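Local coordinates for protein gene product PA4716 (Pseudomonas aeruginosa, PDB 1U0K) that is of unknown function but, as a member of the PhzF family, probably acts as an isomerase or epimerase, at residues A[130-135]-A[156-161]; A[165-170]-A[190-195]; A[150-155]-A[169-174]; A[143-148]-A[179-184]; A[200-205]-A[229-234]. All coordinates share one frame; numbering follows the deposited sequence.

Contact 1. Residues A[130-135]-A[156-161]; sequences GATPDA and PPRVVS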
# COMPACT_ATOMS: atom_id res chain seq x y z
N GLY A 130 -20.90 -22.60 -6.61
CA GLY A 130 -19.96 -23.66 -6.89
C GLY A 130 -19.87 -24.66 -5.75
O GLY A 130 -20.88 -25.08 -5.20
N ALA A 131 -18.64 -25.01 -5.39
CA ALA A 131 -18.39 -26.08 -4.44
C ALA A 131 -18.97 -25.78 -3.07
O ALA A 131 -19.13 -24.63 -2.68
CB ALA A 131 -16.89 -26.35 -4.32
N THR A 132 -19.31 -26.86 -2.37
CA THR A 132 -19.71 -26.81 -0.98
C THR A 132 -18.67 -27.62 -0.21
O THR A 132 -18.57 -28.82 -0.42
CB THR A 132 -21.09 -27.47 -0.83
OG1 THR A 132 -22.06 -26.75 -1.61
CG2 THR A 132 -21.61 -27.37 0.58
N PRO A 133 -17.87 -26.99 0.65
CA PRO A 133 -16.90 -27.75 1.44
C PRO A 133 -17.58 -28.72 2.39
O PRO A 133 -18.66 -28.40 2.92
CB PRO A 133 -16.14 -26.68 2.22
CG PRO A 133 -16.98 -25.48 2.19
CD PRO A 133 -17.80 -25.55 0.95
N ASP A 134 -16.97 -29.89 2.59
CA ASP A 134 -17.46 -30.86 3.56
C ASP A 134 -17.24 -30.35 4.99
O ASP A 134 -16.68 -29.28 5.21
CB ASP A 134 -16.89 -32.28 3.32
CG ASP A 134 -15.37 -32.37 3.43
OD1 ASP A 134 -14.74 -31.53 4.09
OD2 ASP A 134 -14.73 -33.28 2.87
N ALA A 135 -17.75 -31.10 5.96
CA ALA A 135 -17.76 -30.63 7.34
C ALA A 135 -16.36 -30.41 7.91
O ALA A 135 -16.11 -29.43 8.61
CB ALA A 135 -18.54 -31.61 8.20
N PRO A 156 -24.49 -22.79 4.97
CA PRO A 156 -23.39 -23.53 4.37
C PRO A 156 -22.33 -22.60 3.79
O PRO A 156 -22.69 -21.70 3.02
CB PRO A 156 -24.06 -24.35 3.27
CG PRO A 156 -25.31 -23.58 2.92
CD PRO A 156 -25.72 -22.87 4.16
N PRO A 157 -21.07 -22.76 4.17
CA PRO A 157 -20.00 -22.14 3.39
C PRO A 157 -20.14 -22.60 1.95
O PRO A 157 -20.42 -23.77 1.69
CB PRO A 157 -18.72 -22.68 4.04
CG PRO A 157 -19.13 -22.93 5.45
CD PRO A 157 -20.53 -23.49 5.33
N ARG A 158 -20.00 -21.66 1.02
CA ARG A 158 -20.05 -22.00 -0.39
C ARG A 158 -19.22 -21.07 -1.22
O ARG A 158 -19.02 -19.92 -0.86
CB ARG A 158 -21.48 -21.96 -0.90
CG ARG A 158 -22.17 -23.27 -0.63
CD ARG A 158 -23.31 -23.51 -1.47
NE ARG A 158 -22.99 -24.05 -2.78
CZ ARG A 158 -23.91 -24.21 -3.71
NH1 ARG A 158 -25.16 -23.87 -3.44
NH2 ARG A 158 -23.61 -24.71 -4.89
N VAL A 159 -18.73 -21.59 -2.33
CA VAL A 159 -18.01 -20.79 -3.30
C VAL A 159 -19.05 -20.13 -4.18
O VAL A 159 -19.89 -20.80 -4.76
CB VAL A 159 -17.06 -21.65 -4.13
CG1 VAL A 159 -16.31 -20.79 -5.17
CG2 VAL A 159 -16.07 -22.37 -3.22
N VAL A 160 -19.03 -18.80 -4.24
CA VAL A 160 -19.97 -18.03 -5.05
C VAL A 160 -19.18 -17.01 -5.85
O VAL A 160 -18.20 -16.44 -5.34
CB VAL A 160 -21.03 -17.33 -4.17
CG1 VAL A 160 -22.09 -16.68 -5.04
CG2 VAL A 160 -21.69 -18.33 -3.20
N SER A 161 -19.59 -16.77 -7.09
CA SER A 161 -18.78 -16.00 -8.04
C SER A 161 -19.63 -15.21 -9.03
O SER A 161 -20.62 -15.71 -9.56
CB SER A 161 -17.90 -16.96 -8.84
OG SER A 161 -16.95 -16.25 -9.63
O HOH W 1 -20.52 -26.31 3.32
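Gly130 N donates to Val159 O at 2.8 Å and Val159 N returns a bond to Ala131 O, tying together backbones whose end-to-end directions differ by 143°. This continues the antiparallel pairing of strand 117-129 with strand 158-161 into the loop, within the sheet region of this PhzF-family protein, before the chain turns into helix 135-144. Arg158 closes the pairing from the side. Its NH2 reaches Gly130 O at 2.8 Å, in the carbonyl plane on a lone pair, and the oxygen lies only 5° out of the guanidinium plane. NE adds a weak bond to the same oxygen, so one carbonyl receives two guanidinium N-H groups, while NH1 is taken by Tyr235 OH. The bend at chi3 (82°) sets NE beside the carbonyl. Thr132 OG1 lies 3.1 Å from Arg158 NE but approaches the guanidinium obliquely, at an angle too poor for a hydrogen bond. On the apolar side, Ala131 CB meets Val159 CG2 at 4.2 Å, and Leu192 of helix 186-192 covers both. Further along, the two proline rings meet, Pro133 CG lying 3.8 Å from Pro157 CB and Pro133 CD resting near Pro157 O. Where the backbones part, a water donates to both Pro133 O (2.8 Å) and Pro157 O, bridging the two carbonyls.

Contact 2. Residues A[165-170]-A[190-195]; sequences PYLLLP and DKLGAA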
# COMPACT_ATOMS: atom_id res chain seq x y z
N PRO A 165 -14.16 -16.07 -7.94
CA PRO A 165 -14.81 -16.93 -6.94
C PRO A 165 -14.30 -16.75 -5.51
O PRO A 165 -13.10 -16.86 -5.25
CB PRO A 165 -14.51 -18.35 -7.44
CG PRO A 165 -13.26 -18.22 -8.24
CD PRO A 165 -13.26 -16.84 -8.81
N TYR A 166 -15.23 -16.47 -4.59
CA TYR A 166 -14.94 -16.39 -3.17
C TYR A 166 -15.54 -17.57 -2.46
O TYR A 166 -16.66 -17.96 -2.76
CB TYR A 166 -15.54 -15.12 -2.57
CG TYR A 166 -14.85 -13.86 -3.00
CD1 TYR A 166 -15.18 -13.23 -4.19
CD2 TYR A 166 -13.85 -13.29 -2.21
CE1 TYR A 166 -14.54 -12.06 -4.59
CE2 TYR A 166 -13.21 -12.12 -2.60
CZ TYR A 166 -13.56 -11.52 -3.79
OH TYR A 166 -12.92 -10.37 -4.18
N LEU A 167 -14.81 -18.16 -1.53
CA LEU A 167 -15.41 -19.03 -0.52
C LEU A 167 -16.03 -18.10 0.50
O LEU A 167 -15.33 -17.40 1.22
CB LEU A 167 -14.33 -19.90 0.13
CG LEU A 167 -14.68 -21.25 0.79
CD1 LEU A 167 -13.85 -21.45 2.07
CD2 LEU A 167 -16.17 -21.46 1.04
N LEU A 168 -17.36 -18.06 0.55
CA LEU A 168 -18.07 -17.32 1.57
C LEU A 168 -18.15 -18.21 2.81
O LEU A 168 -18.62 -19.34 2.73
CB LEU A 168 -19.46 -16.92 1.09
CG LEU A 168 -19.53 -16.17 -0.25
CD1 LEU A 168 -20.96 -15.76 -0.54
CD2 LEU A 168 -18.62 -14.94 -0.24
N LEU A 169 -17.64 -17.70 3.93
CA LEU A 169 -17.55 -18.44 5.18
C LEU A 169 -18.39 -17.75 6.24
O LEU A 169 -17.91 -16.82 6.87
CB LEU A 169 -16.09 -18.50 5.63
CG LEU A 169 -15.80 -19.52 6.74
CD1 LEU A 169 -15.94 -20.94 6.22
CD2 LEU A 169 -14.42 -19.29 7.32
N PRO A 170 -19.65 -18.17 6.40
CA PRO A 170 -20.52 -17.54 7.40
C PRO A 170 -20.03 -17.77 8.83
O PRO A 170 -19.87 -18.93 9.24
CB PRO A 170 -21.88 -18.19 7.14
CG PRO A 170 -21.80 -18.72 5.77
CD PRO A 170 -20.37 -19.18 5.62
N ASP A 190 -7.72 -24.05 -3.72
CA ASP A 190 -7.59 -24.71 -5.03
C ASP A 190 -8.54 -25.89 -5.16
O ASP A 190 -9.15 -26.08 -6.21
CB ASP A 190 -6.17 -25.23 -5.26
CG ASP A 190 -5.18 -24.13 -5.58
OD1 ASP A 190 -5.61 -22.98 -5.85
OD2 ASP A 190 -3.95 -24.34 -5.58
N LYS A 191 -8.63 -26.70 -4.11
CA LYS A 191 -9.52 -27.86 -4.10
C LYS A 191 -10.98 -27.44 -4.34
O LYS A 191 -11.74 -28.16 -4.98
CB LYS A 191 -9.40 -28.63 -2.78
CG LYS A 191 -8.11 -29.42 -2.64
CD LYS A 191 -8.12 -30.29 -1.38
CE LYS A 191 -6.72 -30.73 -0.98
NZ LYS A 191 -6.60 -30.99 0.48
N LEU A 192 -11.35 -26.26 -3.83
CA LEU A 192 -12.73 -25.76 -3.92
C LEU A 192 -13.02 -24.87 -5.13
O LEU A 192 -14.15 -24.40 -5.30
CB LEU A 192 -13.06 -24.99 -2.64
CG LEU A 192 -12.96 -25.83 -1.37
CD1 LEU A 192 -13.00 -24.95 -0.14
CD2 LEU A 192 -14.09 -26.87 -1.34
N GLY A 193 -12.02 -24.62 -5.96
CA GLY A 193 -12.18 -23.73 -7.11
C GLY A 193 -12.38 -22.28 -6.72
O GLY A 193 -13.04 -21.52 -7.42
N ALA A 194 -11.79 -21.89 -5.59
CA ALA A 194 -11.96 -20.54 -5.05
C ALA A 194 -10.63 -19.79 -5.02
O ALA A 194 -9.58 -20.39 -4.84
CB ALA A 194 -12.55 -20.62 -3.64
N ALA A 195 -10.71 -18.49 -5.21
CA ALA A 195 -9.53 -17.62 -5.23
C ALA A 195 -9.25 -16.98 -3.87
O ALA A 195 -8.08 -16.85 -3.49
CB ALA A 195 -9.71 -16.54 -6.27
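Pro165 and Ala194 bring their CA atoms closest, 5.0 Å apart, where the start of strand 166-170 meets the chain leaving helix 186-192. The tight part is made by the pyrrolidine ring and one backbone bond. Pro165 CG lies 3.4 Å from Gly193 O, with CB of the same ring almost as near. From the strand side, Pro165 O accepts Ala195 N at 2.9 Å; the bond is fairly straight, although the donor is tilted 27° from the carbonyl plane. Ala195 CB packs near that same oxygen. Beyond it the side chains meet through carbon atoms: Ala194 CB touches Leu167 CB at 4.2 Å, and Leu192 CD1 meets Leu167 CG. Leu167 CG stands anti to its backbone N (chi1 -156°), which carries it toward the helix end. Val159 of strand 158-161 packs on Pro165, Leu192 and Ala194. The loose side is the helix terminus itself, where Asp190 and Lys191 are exposed and take no part. Gly193, also exposed, leaves the helix with a positive phi in a Schellman motif that turns the chain toward the strand. Tyr166 points its CB away, its hydroxyl bonding Ser223 and its side chain about 7 Å from that of Glu48, the predicted active-site residue. With one backbone hydrogen bond and otherwise carbon packing, including the ring against Gly193 O, the contact joins the chain entering strand 196-201 to strand 166-170 without using any charged side chain.

Contact 3. Residues A[150-155]-A[169-174]; sequences NDLSGH and LPVTAE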
# COMPACT_ATOMS: atom_id res chain seq x y z
N ASN A 150 -17.50 -23.90 16.09
CA ASN A 150 -18.71 -23.30 16.68
C ASN A 150 -18.91 -21.84 16.26
O ASN A 150 -20.04 -21.34 16.26
CB ASN A 150 -18.73 -23.42 18.22
CG ASN A 150 -17.53 -22.78 18.89
OD1 ASN A 150 -16.60 -23.47 19.31
ND2 ASN A 150 -17.56 -21.46 19.03
N ASP A 151 -17.82 -21.16 15.90
CA ASP A 151 -17.87 -19.79 15.39
C ASP A 151 -18.52 -19.67 14.01
O ASP A 151 -18.88 -18.58 13.59
CB ASP A 151 -16.46 -19.18 15.33
CG ASP A 151 -15.92 -18.84 16.70
OD1 ASP A 151 -14.69 -18.68 16.83
OD2 ASP A 151 -16.65 -18.69 17.70
N LEU A 152 -18.66 -20.80 13.32
CA LEU A 152 -19.38 -20.85 12.06
C LEU A 152 -20.87 -20.72 12.32
O LEU A 152 -21.35 -21.12 13.38
CB LEU A 152 -19.09 -22.16 11.32
CG LEU A 152 -17.61 -22.42 10.99
CD1 LEU A 152 -17.43 -23.83 10.46
CD2 LEU A 152 -17.10 -21.40 9.98
N SER A 153 -21.59 -20.14 11.36
CA SER A 153 -23.04 -20.00 11.44
C SER A 153 -23.74 -21.22 10.90
O SER A 153 -23.09 -22.14 10.39
CB SER A 153 -23.50 -18.76 10.65
OG SER A 153 -22.69 -17.64 10.94
N GLY A 154 -25.06 -21.22 10.96
CA GLY A 154 -25.85 -22.35 10.50
C GLY A 154 -26.14 -22.40 9.01
O GLY A 154 -27.05 -23.12 8.58
N HIS A 155 -25.37 -21.65 8.22
CA HIS A 155 -25.57 -21.61 6.78
C HIS A 155 -24.33 -22.12 6.10
O HIS A 155 -23.23 -21.91 6.60
CB HIS A 155 -25.89 -20.20 6.32
CG HIS A 155 -26.95 -19.54 7.14
ND1 HIS A 155 -28.30 -19.81 6.97
CD2 HIS A 155 -26.87 -18.66 8.17
CE1 HIS A 155 -28.99 -19.10 7.84
NE2 HIS A 155 -28.15 -18.39 8.58
N LEU A 169 -17.64 -17.70 3.93
CA LEU A 169 -17.55 -18.44 5.18
C LEU A 169 -18.39 -17.75 6.24
O LEU A 169 -17.91 -16.82 6.87
CB LEU A 169 -16.09 -18.50 5.63
CG LEU A 169 -15.80 -19.52 6.74
CD1 LEU A 169 -15.94 -20.94 6.22
CD2 LEU A 169 -14.42 -19.29 7.32
N PRO A 170 -19.65 -18.17 6.40
CA PRO A 170 -20.52 -17.54 7.40
C PRO A 170 -20.03 -17.77 8.83
O PRO A 170 -19.87 -18.93 9.24
CB PRO A 170 -21.88 -18.19 7.14
CG PRO A 170 -21.80 -18.72 5.77
CD PRO A 170 -20.37 -19.18 5.62
N VAL A 171 -19.74 -16.69 9.53
CA VAL A 171 -19.30 -16.71 10.92
C VAL A 171 -20.16 -15.75 11.75
O VAL A 171 -20.92 -14.96 11.19
CB VAL A 171 -17.81 -16.31 11.05
CG1 VAL A 171 -16.93 -17.33 10.33
CG2 VAL A 171 -17.54 -14.90 10.51
N THR A 172 -20.02 -15.82 13.07
CA THR A 172 -20.78 -14.95 13.97
C THR A 172 -20.17 -13.56 14.00
O THR A 172 -18.97 -13.40 13.76
CB THR A 172 -20.82 -15.50 15.42
OG1 THR A 172 -19.49 -15.63 15.93
CG2 THR A 172 -21.38 -16.90 15.49
N ALA A 173 -20.99 -12.57 14.33
CA ALA A 173 -20.51 -11.20 14.50
C ALA A 173 -19.33 -11.12 15.47
O ALA A 173 -18.39 -10.36 15.25
CB ALA A 173 -21.65 -10.29 14.98
N GLU A 174 -19.38 -11.91 16.54
CA GLU A 174 -18.33 -11.92 17.55
C GLU A 174 -17.03 -12.49 16.96
O GLU A 174 -15.96 -11.93 17.18
CB GLU A 174 -18.77 -12.77 18.75
CG GLU A 174 -17.86 -12.68 19.97
CD GLU A 174 -17.92 -13.93 20.85
OE1 GLU A 174 -18.01 -15.06 20.31
OE2 GLU A 174 -17.87 -13.79 22.10
O HOH W 2 -23.11 -15.56 9.63
O HOH W 3 -20.89 -21.36 8.25
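Leu152 and Val171 form a single antiparallel bridge, a non-hydrogen-bonded pair with CA atoms 4.3 Å apart, and the side chains are arranged round it. Leu152 CB points away from the strand, yet the tip returns: CD2 lies 4.0 Å from Leu169 CD1 and nearly as close to Val171 CG1, the Leu152 and Leu169 side chains lying obliquely across each other. Ser153 CB instead points toward the strand and lies 3.9 Å from Pro170 CB. The Pro170 ring is met on its CG by His155 O at 3.6 Å. Thr172 CG2, anti to its carbonyl carbon, approaches Asp151 O. Two backbone bonds flank the bridge. Thr172 N reaches Asp151 O at 3.0 Å, nearly along the C=O axis, whereas Ser153 N approaches Pro170 O from 51° above the carbonyl plane. A water lies 2.8 Å from Pro170 O and within bonding distance of His155 O; with more acceptors in reach than protons, it need not donate to both at once. Outside the pairing, Asp151 OD1 makes a salt bridge with Arg178. Leu152 packs on Cys138 and Ala142 of helix 135-144, and Pro170 lies against Tyr231 of helix 222-234. Strand 196-201 bonds to the backbone of Leu169 and Val171, and Thr172 OG1 caps Ala175 N, so the loop borders the junction between strand 166-170 and helix 173-177.

Contact 4. Residues A[143-148]-A[179-184]; sequences EAFSLS and ARQVND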
# COMPACT_ATOMS: atom_id res chain seq x y z
N GLU A 143 -10.36 -22.34 11.55
CA GLU A 143 -9.11 -22.30 12.31
C GLU A 143 -7.95 -21.61 11.60
O GLU A 143 -7.02 -21.11 12.25
CB GLU A 143 -8.73 -23.72 12.72
CG GLU A 143 -9.71 -24.29 13.74
CD GLU A 143 -9.78 -25.80 13.73
OE1 GLU A 143 -9.08 -26.42 12.90
OE2 GLU A 143 -10.53 -26.37 14.54
N ALA A 144 -8.00 -21.55 10.28
CA ALA A 144 -7.04 -20.79 9.50
C ALA A 144 -7.20 -19.29 9.74
O ALA A 144 -6.31 -18.52 9.43
CB ALA A 144 -7.19 -21.11 8.02
N PHE A 145 -8.36 -18.90 10.27
CA PHE A 145 -8.62 -17.52 10.67
C PHE A 145 -8.76 -17.37 12.20
O PHE A 145 -9.42 -16.44 12.68
CB PHE A 145 -9.86 -17.00 9.95
CG PHE A 145 -9.61 -16.65 8.50
CD1 PHE A 145 -9.71 -17.62 7.52
CD2 PHE A 145 -9.27 -15.36 8.14
CE1 PHE A 145 -9.46 -17.31 6.19
CE2 PHE A 145 -9.03 -15.05 6.81
CZ PHE A 145 -9.12 -16.02 5.84
N SER A 146 -8.11 -18.25 12.96
CA SER A 146 -8.09 -18.21 14.43
C SER A 146 -9.48 -18.35 15.08
O SER A 146 -9.74 -17.78 16.14
CB SER A 146 -7.40 -16.93 14.93
OG SER A 146 -6.14 -16.74 14.31
N LEU A 147 -10.36 -19.11 14.43
CA LEU A 147 -11.72 -19.36 14.90
C LEU A 147 -11.90 -20.86 15.17
O LEU A 147 -11.02 -21.65 14.85
CB LEU A 147 -12.74 -18.92 13.85
CG LEU A 147 -13.23 -17.46 13.83
CD1 LEU A 147 -12.16 -16.47 14.26
CD2 LEU A 147 -13.75 -17.11 12.45
N SER A 148 -13.03 -21.23 15.77
CA SER A 148 -13.38 -22.64 15.96
C SER A 148 -14.59 -23.00 15.11
O SER A 148 -15.19 -22.14 14.46
CB SER A 148 -13.66 -22.93 17.44
OG SER A 148 -14.72 -22.12 17.92
N ALA A 179 -10.95 -12.28 13.93
CA ALA A 179 -10.39 -13.12 12.87
C ALA A 179 -8.97 -12.67 12.51
O ALA A 179 -8.70 -11.48 12.39
CB ALA A 179 -11.28 -13.09 11.65
N ARG A 180 -8.07 -13.65 12.36
CA ARG A 180 -6.68 -13.42 11.96
C ARG A 180 -6.18 -14.61 11.14
O ARG A 180 -6.13 -15.73 11.66
CB ARG A 180 -5.78 -13.26 13.18
CG ARG A 180 -6.19 -12.15 14.14
CD ARG A 180 -5.20 -11.89 15.27
NE ARG A 180 -3.82 -11.71 14.79
CZ ARG A 180 -3.38 -10.64 14.13
NH1 ARG A 180 -4.19 -9.62 13.85
NH2 ARG A 180 -2.11 -10.59 13.74
N GLN A 181 -5.79 -14.38 9.89
CA GLN A 181 -5.25 -15.45 9.05
C GLN A 181 -3.89 -15.93 9.55
O GLN A 181 -2.94 -15.16 9.63
CB GLN A 181 -5.13 -14.98 7.59
CG GLN A 181 -4.97 -16.12 6.60
CD GLN A 181 -4.80 -15.62 5.18
OE1 GLN A 181 -5.49 -14.70 4.75
NE2 GLN A 181 -3.87 -16.23 4.44
N VAL A 182 -3.80 -17.22 9.89
CA VAL A 182 -2.56 -17.83 10.38
C VAL A 182 -2.04 -19.00 9.52
O VAL A 182 -0.94 -19.49 9.76
CB VAL A 182 -2.72 -18.31 11.85
CG1 VAL A 182 -3.03 -17.14 12.77
CG2 VAL A 182 -3.79 -19.40 11.98
N ASN A 183 -2.81 -19.45 8.54
CA ASN A 183 -2.37 -20.54 7.66
C ASN A 183 -2.38 -20.14 6.19
O ASN A 183 -3.10 -19.23 5.79
CB ASN A 183 -3.24 -21.78 7.86
CG ASN A 183 -3.15 -22.35 9.26
OD1 ASN A 183 -4.13 -22.87 9.79
ND2 ASN A 183 -1.97 -22.25 9.88
N ASP A 184 -1.58 -20.85 5.40
CA ASP A 184 -1.61 -20.70 3.95
C ASP A 184 -2.89 -21.34 3.44
O ASP A 184 -3.22 -22.47 3.82
CB ASP A 184 -0.39 -21.37 3.31
CG ASP A 184 -0.47 -21.38 1.79
OD1 ASP A 184 -0.31 -20.31 1.18
OD2 ASP A 184 -0.72 -22.41 1.12
O HOH W 4 -3.64 -14.94 15.74
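Ala144 O accepts Val182 N at 2.9 Å, and Phe145 O accepts Arg180 N, so the end of helix 135-144 is bonded to segment 179-184, a loop between two helices. Ser146, with positive phi (61°), is the C-prime residue of the Schellman motif that ends helix 135-144. Its OG donates to Arg180 O at 2.8 Å, in the carbonyl plane on a lone pair; OG sits anti to the carbonyl carbon of its own residue (chi1 -50°). The Arg180 N donor, by contrast, stands 60° out of the plane of the Phe145 carbonyl. Side chains fill in round these bonds. Phe145 and Gln181 run side by side, with Gln181 CG 4.1 Å above one face of the ring, displaced toward its rim. Val182 CG1 touches Ser146 OG at 3.5 Å, and Leu147 CD1 touches Ala179 CA. In the next shell, Val197 and Leu199 of strand 196-201 pack on Phe145, while Gln181 NE2 is held by Asn212 O. Asn183 presents its side chain to Ala144, with OD1 3.6 Å from Ala144 CA, but Asn183 N, buried here, finds no partner in the model.

Contact 5. Residues A[200-205]-A[229-234]; sequences LDVDGR and AAYLVE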
# COMPACT_ATOMS: atom_id res chain seq x y z
N LEU A 200 -18.13 -13.69 6.54
CA LEU A 200 -19.45 -13.08 6.40
C LEU A 200 -20.31 -13.28 7.65
O LEU A 200 -20.62 -14.40 8.01
CB LEU A 200 -20.17 -13.69 5.20
CG LEU A 200 -21.57 -13.16 4.86
CD1 LEU A 200 -21.51 -11.69 4.52
CD2 LEU A 200 -22.15 -13.95 3.70
N ASP A 201 -20.67 -12.17 8.28
CA ASP A 201 -21.76 -12.14 9.26
C ASP A 201 -23.07 -11.91 8.50
O ASP A 201 -23.35 -10.79 8.07
CB ASP A 201 -21.49 -11.03 10.28
CG ASP A 201 -22.68 -10.74 11.18
OD1 ASP A 201 -23.58 -11.60 11.29
OD2 ASP A 201 -22.79 -9.66 11.80
N VAL A 202 -23.87 -12.96 8.32
CA VAL A 202 -25.06 -12.88 7.48
C VAL A 202 -26.18 -12.04 8.10
O VAL A 202 -26.99 -11.46 7.37
CB VAL A 202 -25.63 -14.28 7.11
CG1 VAL A 202 -24.56 -15.14 6.46
CG2 VAL A 202 -26.25 -14.98 8.32
N ASP A 203 -26.23 -11.97 9.42
CA ASP A 203 -27.27 -11.22 10.12
C ASP A 203 -26.99 -9.73 10.06
O ASP A 203 -27.87 -8.93 9.74
CB ASP A 203 -27.39 -11.66 11.58
CG ASP A 203 -27.83 -13.10 11.73
OD1 ASP A 203 -28.58 -13.61 10.85
OD2 ASP A 203 -27.49 -13.81 12.70
N GLY A 204 -25.75 -9.36 10.40
CA GLY A 204 -25.28 -7.99 10.33
C GLY A 204 -24.91 -7.53 8.92
O GLY A 204 -24.65 -6.35 8.73
N ARG A 205 -24.92 -8.45 7.96
CA ARG A 205 -24.55 -8.17 6.57
C ARG A 205 -23.25 -7.40 6.50
O ARG A 205 -23.15 -6.36 5.85
CB ARG A 205 -25.68 -7.41 5.86
CG ARG A 205 -26.95 -8.21 5.79
CD ARG A 205 -28.10 -7.45 5.20
NE ARG A 205 -29.31 -8.27 5.14
CZ ARG A 205 -30.51 -7.80 4.81
NH1 ARG A 205 -30.67 -6.52 4.51
NH2 ARG A 205 -31.56 -8.62 4.79
N ALA A 229 -24.44 -10.85 -1.96
CA ALA A 229 -25.84 -10.50 -2.16
C ALA A 229 -26.62 -11.68 -2.69
O ALA A 229 -27.73 -11.94 -2.21
CB ALA A 229 -25.97 -9.32 -3.12
N ALA A 230 -26.05 -12.39 -3.66
CA ALA A 230 -26.71 -13.54 -4.28
C ALA A 230 -26.88 -14.68 -3.28
O ALA A 230 -27.88 -15.38 -3.31
CB ALA A 230 -25.94 -14.02 -5.49
N TYR A 231 -25.89 -14.83 -2.39
CA TYR A 231 -25.92 -15.85 -1.35
C TYR A 231 -27.03 -15.58 -0.35
O TYR A 231 -27.82 -16.47 -0.04
CB TYR A 231 -24.58 -15.88 -0.60
CG TYR A 231 -24.51 -16.89 0.53
CD1 TYR A 231 -23.98 -18.16 0.33
CD2 TYR A 231 -24.97 -16.57 1.80
CE1 TYR A 231 -23.93 -19.08 1.36
CE2 TYR A 231 -24.92 -17.49 2.84
CZ TYR A 231 -24.40 -18.74 2.61
OH TYR A 231 -24.35 -19.65 3.65
N LEU A 232 -27.09 -14.35 0.16
CA LEU A 232 -28.09 -13.96 1.14
C LEU A 232 -29.50 -14.17 0.58
O LEU A 232 -30.37 -14.68 1.26
CB LEU A 232 -27.89 -12.52 1.60
CG LEU A 232 -26.61 -12.25 2.41
CD1 LEU A 232 -26.37 -10.77 2.58
CD2 LEU A 232 -26.66 -12.93 3.77
N VAL A 233 -29.71 -13.82 -0.69
CA VAL A 233 -31.01 -13.98 -1.33
C VAL A 233 -31.33 -15.46 -1.59
O VAL A 233 -32.48 -15.89 -1.44
CB VAL A 233 -31.06 -13.13 -2.62
CG1 VAL A 233 -32.24 -13.49 -3.50
CG2 VAL A 233 -31.12 -11.66 -2.25
N GLU A 234 -30.32 -16.24 -1.97
CA GLU A 234 -30.49 -17.67 -2.27
C GLU A 234 -30.92 -18.45 -1.02
O GLU A 234 -31.74 -19.37 -1.12
CB GLU A 234 -29.18 -18.24 -2.83
CG GLU A 234 -29.13 -19.75 -3.02
CD GLU A 234 -30.19 -20.26 -3.96
OE1 GLU A 234 -30.24 -19.80 -5.12
OE2 GLU A 234 -30.98 -21.14 -3.54
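Leu232 meets Val202 across the contact, and its side chain can be followed outward from helix 222-234. CB points toward segment 200-205. CG sits anti to the carbonyl carbon (chi1 -66°) and, like CB, makes no contact within 4.5 Å of that segment; the touching is done by the two methyls beyond. CD2 presses on Val202 CB at 3.7 Å, the closest approach between the segments, and also comes near Val202 CG1 and Val202 O. CD1 reaches the other way, to Arg205 CG at 4.1 Å, so the branched tip spans two residues of the turn. Tyr231, its neighbour in the helix, meets Leu200 and shares Val202: its CD2 lies 4.3 Å from Leu200 CD2, and its CE2 is equally distant from Val202 CG1. Both methyls approach the ring obliquely. No hydrogen bond crosses between the segments, and the contact is a buried apolar one. The polar ends find partners beyond it: Tyr231 OH bonds Pro156 O, and Arg205, its chain extended from CG to NE, places NH2 on Leu237 O. The turn following strand 196-201 is also stitched internally, with Asp201 OD1 receiving weak bonds from Asp203 N and Gly204 N. Around this, Phe244 and Leu246 of strand 244-248 pack on Leu232 and Arg205, Leu168 lies against Tyr231, and strand 196-201 runs beside strand 166-170. The helix therefore rests over the ends of these two neighbouring strands.

Strand 166-170 links most of the set: contacts 2 and 3 share Leu169 and Pro170, while contacts 1 and 5 flank it through strands 158-161 and 196-201. Contacts 1 and 2 are closest, centres 7 Å apart, and touch through Arg158 O to Leu168 N at 2.9 Å, a probable hydrogen bond. Contact 5 joins contact 3 through Val171 N to Leu200 O and contact 1 through Tyr231 OH to Pro156 O, both also probable. Contact 4 touches contact 3 where Leu147 CD2 meets Val171 CG1 at 3.8 Å, and lies about 21 Å, centre to centre, from contact 5. Only contact 2 comes near the predicted active-site residue Glu48, whose side chain is about 7 Å from Tyr166's.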